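Local coordinates for kirola (Actinidia deliciosa, PDB 4IGV), which is a kiwifruit allergen of the ripening-related MLP family, related to PR-10 proteins, and probably binds small hydrophobic ligands in an internal cavity, at residues Tyr96-Ile102 / Thr117-Leu123; Lys67-Val73 / Phe85-Asp91. The contacts are given in a common frame with arbitrary orientation. Residue numbers count along the deposited sequence, not the author numbering.

Contact 1. Residues Tyr96-Ile102 / Thr117-Leu123; sequences YKTFIII and TFHYEKL
Backbone hydrogen bonds zip Tyr96-Ile102 to Thr117-Leu123 as an antiparallel hairpin of the Bet v 1-like sheet, the axes of 98-102 and 117-122 lying 4.7 Å apart at 174°. Ile102 N meets Thr117 O at 2.8 Å; Thr117 N-Ile102 O and Ile100 N-His119 O measure 2.9 Å, His119 N-Ile100 O and Glu121 N-Thr98 O 3.0 Å. Phe99-Tyr120 and Ile101-Phe118 are non-hydrogen-bonded pairs. A classic bulge follows: Glu121 O takes Lys97 N (2.8 Å) and, weakly, Thr98 N (3.5 Å), Lys97 being near-helical (phi/psi -66/-43) in an otherwise extended strand. Thr98, Ile100, Ile102, Thr117, His119 and Glu121 share the more exposed face, where water joins Thr98 OG1 to Glu121 OE1. The other face is largely aromatic, with Ile101 CG1 3.8 Å from Phe118 CD1, befitting its cover: helix 131-145 over Phe99 and Phe118, Pro130 over Tyr120. Phe99 (chi1 t) turns its edge to the face of Phe118 (chi1 m), centroids 5.3 Å apart; Tyr120 (chi1 p) sets CB 4.1 Å from the Phe99 ring centroid, a CH-pi contact.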
loop_
_atom_site.group_PDB
_atom_site.type_symbol
_atom_site.label_atom_id
_atom_site.label_comp_id
_atom_site.label_asym_id
_atom_site.label_seq_id
_atom_site.Cartn_x
_atom_site.Cartn_y
_atom_site.Cartn_z
ATOM N N TYR A 96 14.734 6.760 -3.267
ATOM C CA TYR A 96 14.125 7.646 -2.266
ATOM C C TYR A 96 14.813 7.498 -0.928
ATOM O O TYR A 96 15.083 6.388 -0.465
ATOM C CB TYR A 96 12.597 7.351 -2.141
ATOM C CG TYR A 96 11.885 7.462 -3.460
ATOM C CD1 TYR A 96 11.488 8.701 -3.978
ATOM C CD2 TYR A 96 11.645 6.335 -4.250
ATOM C CE1 TYR A 96 10.891 8.805 -5.229
ATOM C CE2 TYR A 96 11.031 6.427 -5.497
ATOM C CZ TYR A 96 10.652 7.666 -5.983
ATOM O OH TYR A 96 10.089 7.739 -7.258
ATOM N N LYS A 97 15.099 8.643 -0.308
ATOM C CA LYS A 97 15.608 8.696 1.044
ATOM C C LYS A 97 14.576 8.199 2.033
ATOM O O LYS A 97 14.879 7.454 2.955
ATOM C CB LYS A 97 15.987 10.138 1.400
ATOM C CG LYS A 97 16.631 10.266 2.765
ATOM C CD LYS A 97 17.188 11.640 2.963
ATOM C CE LYS A 97 17.726 11.820 4.383
ATOM N NZ LYS A 97 18.123 13.222 4.681
ATOM N N THR A 98 13.348 8.640 1.824
ATOM C CA THR A 98 12.216 8.268 2.632
ATOM C C THR A 98 10.979 8.071 1.776
ATOM O O THR A 98 10.827 8.694 0.738
ATOM C CB THR A 98 11.870 9.312 3.709
ATOM O OG1 THR A 98 11.416 10.522 3.127
ATOM C CG2 THR A 98 13.075 9.656 4.574
ATOM N N PHE A 99 10.098 7.174 2.225
ATOM C CA PHE A 99 8.886 6.850 1.502
ATOM C C PHE A 99 7.847 6.310 2.466
ATOM O O PHE A 99 8.092 5.330 3.150
ATOM C CB PHE A 99 9.171 5.833 0.392
ATOM C CG PHE A 99 8.259 5.960 -0.817
ATOM C CD1 PHE A 99 8.733 6.375 -1.996
ATOM C CD2 PHE A 99 6.885 5.688 -0.733
ATOM C CE1 PHE A 99 7.908 6.509 -3.095
ATOM C CE2 PHE A 99 6.087 5.841 -1.835
ATOM C CZ PHE A 99 6.601 6.232 -2.982
ATOM N N ILE A 100 6.698 6.980 2.499
ATOM C CA ILE A 100 5.568 6.610 3.339
ATOM C C ILE A 100 4.345 6.443 2.441
ATOM O O ILE A 100 4.138 7.202 1.510
ATOM C CB ILE A 100 5.241 7.728 4.352
ATOM C CG1 ILE A 100 6.477 8.044 5.218
ATOM C CG2 ILE A 100 4.094 7.321 5.172
ATOM C CD1 ILE A 100 6.976 6.997 5.817
ATOM N N ILE A 101 3.568 5.398 2.699
ATOM C CA ILE A 101 2.343 5.132 1.970
ATOM C C ILE A 101 1.206 5.061 2.973
ATOM O O ILE A 101 1.244 4.312 3.924
ATOM C CB ILE A 101 2.404 3.787 1.221
ATOM C CG1 ILE A 101 3.517 3.857 0.161
ATOM C CG2 ILE A 101 1.032 3.442 0.542
ATOM C CD1 ILE A 101 3.724 2.529 -0.603
ATOM N N ILE A 102 0.206 5.887 2.767
ATOM C CA ILE A 102 -1.002 5.916 3.605
ATOM C C ILE A 102 -2.153 5.392 2.805
ATOM O O ILE A 102 -2.396 5.845 1.665
ATOM C CB ILE A 102 -1.330 7.337 4.084
ATOM C CG1 ILE A 102 -0.139 8.029 4.702
ATOM C CG2 ILE A 102 -2.488 7.286 5.070
ATOM C CD1 ILE A 102 -0.417 9.544 4.946
ATOM N N THR A 117 -2.026 7.765 -0.496
ATOM C CA THR A 117 -1.189 8.918 -0.389
ATOM C C THR A 117 0.248 8.482 -0.239
ATOM O O THR A 117 0.554 7.675 0.647
ATOM C CB THR A 117 -1.618 9.831 0.789
ATOM O OG1 THR A 117 -2.951 10.242 0.664
ATOM C CG2 THR A 117 -0.714 11.088 0.885
ATOM N N PHE A 118 1.142 9.037 -1.042
ATOM C CA PHE A 118 2.573 8.848 -0.897
ATOM C C PHE A 118 3.199 10.138 -0.423
ATOM O O PHE A 118 2.892 11.198 -0.944
ATOM C CB PHE A 118 3.262 8.509 -2.210
ATOM C CG PHE A 118 2.789 7.266 -2.920
ATOM C CD1 PHE A 118 2.063 6.257 -2.328
ATOM C CD2 PHE A 118 3.178 7.084 -4.251
ATOM C CE1 PHE A 118 1.707 5.128 -3.047
ATOM C CE2 PHE A 118 2.801 5.942 -4.978
ATOM C CZ PHE A 118 2.115 4.977 -4.353
ATOM N N HIS A 119 4.080 10.048 0.571
ATOM C CA HIS A 119 4.930 11.175 0.950
ATOM C C HIS A 119 6.345 10.658 0.822
ATOM O O HIS A 119 6.705 9.639 1.422
ATOM C CB HIS A 119 4.704 11.594 2.397
ATOM C CG HIS A 119 3.390 12.247 2.654
ATOM N ND1 HIS A 119 3.174 13.581 2.357
ATOM C CD2 HIS A 119 2.252 11.803 3.233
ATOM C CE1 HIS A 119 1.922 13.898 2.656
ATOM N NE2 HIS A 119 1.343 12.844 3.195
ATOM N N TYR A 120 7.179 11.345 0.066
ATOM C CA TYR A 120 8.503 10.813 -0.216
ATOM C C TYR A 120 9.518 11.930 -0.338
ATOM O O TYR A 120 9.189 13.116 -0.535
ATOM C CB TYR A 120 8.497 9.997 -1.536
ATOM C CG TYR A 120 7.932 10.711 -2.742
ATOM C CD1 TYR A 120 8.755 11.506 -3.544
ATOM C CD2 TYR A 120 6.586 10.664 -3.042
ATOM C CE1 TYR A 120 8.244 12.194 -4.592
ATOM C CE2 TYR A 120 6.076 11.341 -4.092
ATOM C CZ TYR A 120 6.902 12.095 -4.863
ATOM O OH TYR A 120 6.471 12.826 -5.969
ATOM N N GLU A 121 10.776 11.533 -0.210
ATOM C CA GLU A 121 11.892 12.428 -0.491
ATOM C C GLU A 121 12.848 11.702 -1.409
ATOM O O GLU A 121 13.316 10.610 -1.059
ATOM C CB GLU A 121 12.595 12.888 0.784
ATOM C CG GLU A 121 13.758 13.842 0.444
ATOM C CD GLU A 121 14.572 14.352 1.596
ATOM O OE1 GLU A 121 14.129 14.282 2.755
ATOM O OE2 GLU A 121 15.689 14.822 1.309
ATOM N N LYS A 122 13.130 12.313 -2.573
ATOM C CA LYS A 122 14.015 11.728 -3.576
ATOM C C LYS A 122 15.460 11.837 -3.145
ATOM O O LYS A 122 15.811 12.795 -2.463
ATOM C CB LYS A 122 13.893 12.455 -4.900
ATOM C CG LYS A 122 12.503 12.531 -5.500
ATOM C CD LYS A 122 12.560 13.468 -6.700
ATOM C CE LYS A 122 11.254 13.655 -7.364
ATOM N NZ LYS A 122 11.488 14.548 -8.533
ATOM N N LEU A 123 16.295 10.895 -3.577
ATOM C CA LEU A 123 17.746 11.026 -3.300
ATOM C C LEU A 123 18.418 12.095 -4.174
ATOM O O LEU A 123 19.418 12.684 -3.741
ATOM C CB LEU A 123 18.463 9.679 -3.461
ATOM C CG LEU A 123 18.177 8.629 -2.392
ATOM C CD1 LEU A 123 18.710 7.249 -2.845
ATOM C CD2 LEU A 123 18.762 9.050 -1.045
HETATM O O HOH W 1 17.902 15.564 2.220
HETATM O O HOH W 2 12.522 12.798 4.097
HETATM O O HOH W 3 -4.396 8.312 1.954
#

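Contact 2. Residues Lys67-Val73 / Phe85-Asp91; sequences KTAKDIV and FKIVEGD
This is an antiparallel pairing within the beta hairpin of strands 65-77 and 82-88, in the curved sheet of the Bet v 1-like fold. The axes of 67-73 and 85-88 approach to 4.5 Å at 141°, a strong twist. Ile72 and Lys86 form a hydrogen-bonded pair (Ile72 N to Lys86 O 2.9 Å, Lys86 N to Ile72 O 2.8 Å); Asp71 faces Ile87, and Val73 faces Phe85, in non-hydrogen-bonded pairs. At Lys70 a classic bulge intervenes: Lys70 O accepts Val88 N (2.8 Å) and Glu89 N (3.3 Å), Val88 having psi -27°, and Lys70 N bonds to Glu89 O (2.9 Å). Gly90 then lies opposite Ala69, CA atoms 4.2 Å apart. Its phi/psi of 134/-175 suits glycine, since a CB here would clash with Thr68 O and Ala69 CA.

Asp91 (chi1 m) closes the end, OD2 accepting Thr68 N at 2.9 Å while its N donates to Thr68 O at 3.2 Å. Waters bridge Asp91 OD1 to Lys67 NZ and Asp91 OD2 to Thr68 OG1. Lys70, Ile72, Lys86 and Glu89 point to the face opposite Asp71 and Phe85, which suits long charged chains: Lys70, extended except for chi3 p, sets NZ 3.5 Å from Glu89 OE1 in a salt bridge. Ile72 CG2, 4.0 Å from Val88 CG1, is the apolar part. Inside, Asp71 OD2 hydrogen-bonds an unidentified molecule, probably from the crystallisation liquor. Buried among the apolar side chains Ala69, Val73, Phe85 and Ile87, such a carboxylate needs a polar partner.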
loop_
_atom_site.group_PDB
_atom_site.type_symbol
_atom_site.label_atom_id
_atom_site.label_comp_id
_atom_site.label_asym_id
_atom_site.label_seq_id
_atom_site.Cartn_x
_atom_site.Cartn_y
_atom_site.Cartn_z
ATOM N N LYS A 67 10.867 -7.166 -7.079
ATOM C CA LYS A 67 11.372 -6.225 -6.100
ATOM C C LYS A 67 11.008 -6.671 -4.704
ATOM O O LYS A 67 10.143 -7.520 -4.521
ATOM C CB LYS A 67 10.824 -4.846 -6.364
ATOM C CG LYS A 67 11.384 -4.251 -7.698
ATOM C CD LYS A 67 10.969 -2.848 -7.908
ATOM C CE LYS A 67 11.269 -2.420 -9.323
ATOM N NZ LYS A 67 12.482 -1.612 -9.432
ATOM N N THR A 68 11.670 -6.095 -3.709
ATOM C CA THR A 68 11.300 -6.350 -2.324
ATOM C C THR A 68 11.245 -5.040 -1.540
ATOM O O THR A 68 11.867 -4.052 -1.932
ATOM C CB THR A 68 12.240 -7.337 -1.578
ATOM O OG1 THR A 68 13.556 -6.764 -1.402
ATOM C CG2 THR A 68 12.342 -8.653 -2.304
ATOM N N ALA A 69 10.522 -5.051 -0.439
ATOM C CA ALA A 69 10.469 -3.910 0.487
ATOM C C ALA A 69 10.234 -4.458 1.872
ATOM O O ALA A 69 9.506 -5.442 2.059
ATOM C CB ALA A 69 9.358 -2.989 0.137
ATOM N N LYS A 70 10.832 -3.820 2.855
ATOM C CA LYS A 70 10.497 -4.076 4.238
ATOM C C LYS A 70 9.914 -2.790 4.776
ATOM O O LYS A 70 10.511 -1.706 4.669
ATOM C CB LYS A 70 11.748 -4.451 5.049
ATOM C CG LYS A 70 11.477 -4.841 6.427
ATOM C CD LYS A 70 12.724 -5.288 7.197
ATOM C CE LYS A 70 13.672 -4.189 7.409
ATOM N NZ LYS A 70 14.757 -4.671 8.336
ATOM N N ASP A 71 8.741 -2.904 5.382
ATOM C CA ASP A 71 7.991 -1.755 5.881
ATOM C C ASP A 71 7.673 -1.894 7.347
ATOM O O ASP A 71 7.537 -3.031 7.845
ATOM C CB ASP A 71 6.616 -1.609 5.225
ATOM C CG ASP A 71 6.634 -1.326 3.757
ATOM O OD1 ASP A 71 7.677 -1.414 3.088
ATOM O OD2 ASP A 71 5.503 -1.044 3.235
ATOM N N ILE A 72 7.564 -0.750 8.036
ATOM C CA ILE A 72 6.992 -0.674 9.375
ATOM C C ILE A 72 5.616 -0.036 9.288
ATOM O O ILE A 72 5.383 0.875 8.500
ATOM C CB ILE A 72 7.922 0.077 10.416
ATOM C CG1 ILE A 72 7.308 0.098 11.821
ATOM C CG2 ILE A 72 8.259 1.488 9.974
ATOM C CD1 ILE A 72 8.336 0.403 12.933
ATOM N N VAL A 73 4.683 -0.538 10.087
ATOM C CA VAL A 73 3.380 0.121 10.211
ATOM C C VAL A 73 3.590 1.256 11.209
ATOM O O VAL A 73 3.765 1.029 12.418
ATOM C CB VAL A 73 2.315 -0.816 10.667
ATOM C CG1 VAL A 73 1.000 -0.007 10.900
ATOM C CG2 VAL A 73 2.056 -1.918 9.616
ATOM N N PHE A 85 2.255 3.000 6.207
ATOM C CA PHE A 85 3.415 2.125 6.023
ATOM C C PHE A 85 4.645 2.964 5.699
ATOM O O PHE A 85 4.608 3.852 4.839
ATOM C CB PHE A 85 3.172 1.216 4.853
ATOM C CG PHE A 85 1.992 0.295 5.006
ATOM C CD1 PHE A 85 2.112 -0.928 5.640
ATOM C CD2 PHE A 85 0.771 0.660 4.515
ATOM C CE1 PHE A 85 0.972 -1.780 5.787
ATOM C CE2 PHE A 85 -0.367 -0.175 4.643
ATOM C CZ PHE A 85 -0.254 -1.387 5.286
ATOM N N LYS A 86 5.718 2.779 6.463
ATOM C CA LYS A 86 7.006 3.417 6.189
ATOM C C LYS A 86 7.930 2.381 5.542
ATOM O O LYS A 86 8.186 1.365 6.154
ATOM C CB LYS A 86 7.653 3.978 7.464
ATOM C CG LYS A 86 9.066 4.480 7.251
ATOM C CD LYS A 86 9.640 4.998 8.573
ATOM C CE LYS A 86 11.077 5.305 8.448
ATOM N NZ LYS A 86 11.517 5.677 9.824
ATOM N N ILE A 87 8.458 2.660 4.369
ATOM C CA ILE A 87 9.401 1.764 3.715
ATOM C C ILE A 87 10.767 1.980 4.305
ATOM O O ILE A 87 11.252 3.114 4.346
ATOM C CB ILE A 87 9.428 1.944 2.166
ATOM C CG1 ILE A 87 8.012 1.838 1.586
ATOM C CG2 ILE A 87 10.452 0.920 1.547
ATOM C CD1 ILE A 87 7.886 2.164 0.089
ATOM N N VAL A 88 11.387 0.925 4.814
ATOM C CA VAL A 88 12.683 1.076 5.502
ATOM C C VAL A 88 13.805 0.436 4.758
ATOM O O VAL A 88 14.960 0.895 4.866
ATOM C CB VAL A 88 12.643 0.620 6.947
ATOM C CG1 VAL A 88 11.617 1.526 7.729
ATOM C CG2 VAL A 88 12.355 -0.821 7.141
ATOM N N GLU A 89 13.520 -0.588 3.974
ATOM C CA GLU A 89 14.513 -1.209 3.104
ATOM C C GLU A 89 13.876 -1.661 1.817
ATOM O O GLU A 89 12.678 -1.926 1.787
ATOM C CB GLU A 89 15.134 -2.454 3.767
ATOM C CG GLU A 89 15.845 -2.243 5.047
ATOM C CD GLU A 89 16.535 -3.516 5.578
ATOM O OE1 GLU A 89 16.181 -4.646 5.143
ATOM O OE2 GLU A 89 17.441 -3.381 6.435
ATOM N N GLY A 90 14.665 -1.764 0.779
ATOM C CA GLY A 90 14.240 -2.379 -0.465
ATOM C C GLY A 90 14.621 -1.576 -1.665
ATOM O O GLY A 90 15.341 -0.588 -1.577
ATOM N N ASP A 91 14.168 -2.034 -2.820
ATOM C CA ASP A 91 14.555 -1.404 -4.082
ATOM C C ASP A 91 14.239 0.088 -4.067
ATOM O O ASP A 91 15.011 0.890 -4.609
ATOM C CB ASP A 91 13.866 -2.091 -5.264
ATOM C CG ASP A 91 14.267 -3.546 -5.406
ATOM O OD1 ASP A 91 15.052 -3.871 -6.314
ATOM O OD2 ASP A 91 13.829 -4.403 -4.614
HETATM O O HOH W 4 15.190 -2.217 -8.489
HETATM O O HOH W 5 15.089 -6.431 -3.654
#

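Contacts 1 and 2 are successive hairpins of one antiparallel sheet, joined where strand 82-88 lies beside strand 96-107: Ile101 O is 2.8 Å from Phe85 N and Phe99 O 3.0 Å from Ile87 N, both probable hydrogen bonds. Their centres are about 11 Å apart. Each is partly buried, with a classic bulge where its chain turns a corner, at Lys97 in contact 1 and around Val88-Glu89 in contact 2. On the inner faces, contact 1 carries an aromatic cluster against helix 131-145 and its preceding loop, whereas contact 2 sets Asp71 among aliphatic residues and Phe85. Outside, both use water bridges, but contact 2 adds the direct Lys70-Glu89 salt bridge, whereas Lys97 and Glu121 stay beyond salt-bridge distance.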